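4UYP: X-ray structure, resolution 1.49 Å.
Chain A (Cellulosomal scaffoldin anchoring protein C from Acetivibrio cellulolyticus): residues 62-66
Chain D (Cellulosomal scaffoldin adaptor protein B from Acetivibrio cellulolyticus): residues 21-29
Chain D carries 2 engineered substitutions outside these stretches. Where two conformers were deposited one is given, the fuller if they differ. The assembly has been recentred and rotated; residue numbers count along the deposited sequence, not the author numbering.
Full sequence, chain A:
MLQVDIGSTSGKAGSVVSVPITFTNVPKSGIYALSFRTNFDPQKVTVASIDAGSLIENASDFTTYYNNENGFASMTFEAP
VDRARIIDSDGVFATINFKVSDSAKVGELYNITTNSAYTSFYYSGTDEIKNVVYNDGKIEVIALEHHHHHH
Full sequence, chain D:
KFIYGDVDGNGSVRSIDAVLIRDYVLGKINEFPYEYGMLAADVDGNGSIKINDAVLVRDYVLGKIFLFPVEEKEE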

# COMPACT_ATOMS: atom_id res chain seq x y z
N PHE A 62 21.65 -3.50 3.63
CA PHE A 62 20.48 -3.42 2.69
C PHE A 62 19.77 -4.78 2.76
O PHE A 62 20.37 -5.82 2.62
CB PHE A 62 21.02 -3.16 1.30
CG PHE A 62 20.01 -3.09 0.20
CD1 PHE A 62 19.16 -1.96 0.09
CD2 PHE A 62 19.85 -4.12 -0.70
CE1 PHE A 62 18.25 -1.86 -0.97
CE2 PHE A 62 18.95 -4.02 -1.79
CZ PHE A 62 18.15 -2.87 -1.89
N THR A 63 18.47 -4.76 2.89
CA THR A 63 17.65 -5.98 2.99
C THR A 63 16.41 -5.80 2.15
O THR A 63 15.85 -4.70 2.07
CB THR A 63 17.16 -6.28 4.43
OG1 THR A 63 18.27 -6.05 5.30
CG2 THR A 63 16.58 -7.67 4.64
N THR A 64 16.02 -6.87 1.44
CA THR A 64 14.82 -6.83 0.57
C THR A 64 13.91 -8.01 0.81
O THR A 64 14.32 -9.06 1.31
CB THR A 64 15.19 -6.71 -0.92
OG1 THR A 64 15.68 -7.98 -1.36
CG2 THR A 64 16.23 -5.65 -1.18
N TYR A 65 12.67 -7.82 0.37
CA TYR A 65 11.69 -8.88 0.45
C TYR A 65 10.62 -8.59 -0.54
O TYR A 65 10.25 -7.44 -0.65
CB TYR A 65 11.03 -8.99 1.84
CG TYR A 65 9.95 -10.05 1.91
CD1 TYR A 65 10.30 -11.40 1.78
CD2 TYR A 65 8.59 -9.71 2.13
CE1 TYR A 65 9.24 -12.37 1.79
CE2 TYR A 65 7.60 -10.65 2.10
CZ TYR A 65 7.96 -11.95 1.98
OH TYR A 65 6.91 -12.87 1.92
N TYR A 66 10.05 -9.57 -1.19
CA TYR A 66 8.87 -9.24 -2.01
C TYR A 66 7.89 -10.44 -1.86
O TYR A 66 8.20 -11.59 -1.52
CB TYR A 66 9.21 -9.03 -3.49
CG TYR A 66 10.00 -10.18 -4.12
CD1 TYR A 66 9.34 -11.31 -4.66
CD2 TYR A 66 11.37 -10.14 -4.13
CE1 TYR A 66 10.06 -12.34 -5.27
CE2 TYR A 66 12.11 -11.18 -4.71
CZ TYR A 66 11.42 -12.23 -5.26
OH TYR A 66 12.12 -13.30 -5.84
N ILE D 21 12.02 -6.97 14.03
CA ILE D 21 11.34 -5.68 13.71
C ILE D 21 11.53 -5.37 12.23
O ILE D 21 10.57 -4.93 11.53
CB ILE D 21 11.84 -4.52 14.63
CG1 ILE D 21 11.57 -4.87 16.12
CG2 ILE D 21 11.15 -3.24 14.14
CD1 ILE D 21 12.15 -3.77 16.99
N ARG D 22 12.77 -5.56 11.69
CA ARG D 22 13.01 -5.27 10.26
C ARG D 22 12.12 -6.25 9.42
O ARG D 22 11.56 -5.78 8.41
CB ARG D 22 14.50 -5.48 9.99
CG ARG D 22 14.82 -5.26 8.52
CD ARG D 22 16.31 -5.37 8.32
NE ARG D 22 16.87 -6.70 8.55
CZ ARG D 22 18.15 -6.94 8.82
NH1 ARG D 22 19.00 -6.00 9.03
NH2 ARG D 22 18.39 -8.30 8.92
N ASP D 23 12.01 -7.49 9.80
CA ASP D 23 11.13 -8.45 9.08
C ASP D 23 9.70 -7.98 9.08
O ASP D 23 9.00 -8.11 8.06
CB ASP D 23 11.23 -9.86 9.69
CG ASP D 23 12.58 -10.55 9.29
OD1 ASP D 23 13.22 -10.12 8.36
OD2 ASP D 23 12.91 -11.49 10.01
N TYR D 24 9.20 -7.37 10.18
CA TYR D 24 7.84 -6.84 10.23
C TYR D 24 7.70 -5.64 9.25
O TYR D 24 6.74 -5.52 8.45
CB TYR D 24 7.55 -6.40 11.69
CG TYR D 24 6.12 -5.86 11.81
CD1 TYR D 24 5.07 -6.76 12.09
CD2 TYR D 24 5.90 -4.52 11.78
CE1 TYR D 24 3.80 -6.28 12.30
CE2 TYR D 24 4.58 -4.02 11.96
CZ TYR D 24 3.61 -4.94 12.19
OH TYR D 24 2.27 -4.54 12.43
N VAL D 25 8.70 -4.74 9.25
CA VAL D 25 8.64 -3.59 8.33
C VAL D 25 8.69 -4.07 6.90
O VAL D 25 7.99 -3.50 6.02
CB VAL D 25 9.80 -2.64 8.68
CG1 VAL D 25 9.90 -1.53 7.66
CG2 VAL D 25 9.61 -2.06 10.10
N LEU D 26 9.51 -5.06 6.59
CA LEU D 26 9.60 -5.61 5.25
C LEU D 26 8.34 -6.37 4.82
O LEU D 26 8.18 -6.57 3.58
CB LEU D 26 10.78 -6.63 5.16
CG LEU D 26 12.17 -5.98 5.13
CD1 LEU D 26 13.22 -7.05 5.36
CD2 LEU D 26 12.44 -5.27 3.80
N GLY D 27 7.52 -6.76 5.78
CA GLY D 27 6.34 -7.56 5.36
C GLY D 27 6.54 -9.06 5.38
O GLY D 27 5.65 -9.80 4.98
N LYS D 28 7.69 -9.53 5.86
CA LYS D 28 7.94 -10.96 5.93
C LYS D 28 7.07 -11.59 7.01
O LYS D 28 6.67 -12.72 6.91
CB LYS D 28 9.38 -11.28 6.27
CG LYS D 28 10.31 -10.79 5.20
CD LYS D 28 11.75 -11.22 5.42
CE LYS D 28 11.76 -12.71 5.10
NZ LYS D 28 12.92 -13.57 5.48
N ILE D 29 6.78 -10.84 8.07
CA ILE D 29 5.89 -11.29 9.13
C ILE D 29 4.84 -10.22 9.28
O ILE D 29 5.08 -9.01 9.02
CB ILE D 29 6.61 -11.64 10.47
CG1 ILE D 29 7.32 -10.40 11.00
CG2 ILE D 29 7.59 -12.82 10.24
CD1 ILE D 29 8.06 -10.65 12.34
O HOH W 1 4.77 -11.94 3.38

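No direct hydrogen bond joins these two stretches; the polar link between them runs through a water. Water 1 lies 2.8 Å from Tyr65(A) OH and 2.8 Å from Gly27(D) O. It donates to the Gly27(D) carbonyl. The rest is packing. The two stretches bury 342 Å² between them, both sides summed.

The strand of chain A crosses the end of a chain D helix at 45°, with the axes 9.1 Å apart at their closest. Side chains alternate along the strand. Thr63(A) and Tyr65(A) point toward chain D, while Phe62(A), Thr64(A) and Tyr66(A) point away. The contact therefore rests mainly on two strand residues.

Tyr65(A) has the larger share. Tyr65(A) CA is 6.2 Å from Leu26(D) CA, the closest CA pair between the stretches. Lys28(D) covers one face of the ring. Lys28(D) CG lies 3.5 Å from the centroid of the Tyr65(A) ring and 19° off the ring normal, which makes a CH-pi contact. The aliphatic part of the lysine does this work; NZ extends well past the ring. Leu26(D) O sits at the ring edge, near its plane, 3.5 Å from Tyr65(A) CD2. Tyr65(A) CE2 also comes within 3.6 Å of Gly27(D) O. The tyrosine and leucine side chains pack at their bases, with Tyr65(A) CB 4.1 Å from Leu26(D) CB.

The helix ends at this contact. Gly27(D) has a positive phi of 92° and belongs to a Schellman motif. Lys28(D) N bonds to Asp23(D) O at 2.9 Å, and Gly27(D) N bonds to Tyr24(D) O at 3.0 Å. A CB at Gly27(D) would be jammed against the carbonyl O of Leu26(D). The backbone angles alone call for glycine here. The Gly27(D) carbonyl accepts from the water.

Leu26(D) bridges the two inward-facing strand residues. Besides meeting Tyr65(A), it places Leu26(D) CD1 3.5 Å from Thr63(A) CG2. Leu26(D) CD2 reaches the strand backbone, 4.3 Å from Thr64(A) CA.

Arg22(D), one helical turn before Leu26(D), also packs on Thr63(A). Thr63(A) OG1 lies over one face of the guanidinium, 3.6 Å from Arg22(D) NE. A hydroxyl above the plane is out of line with the N-H bonds, so this is a packing contact. Arg22(D) NH1 is hydrogen-bonded elsewhere in the structure. Thr63(A) CG2 thus meets the leucine and also lies 4.0 Å from Arg22(D) NE, beside the hydroxyl.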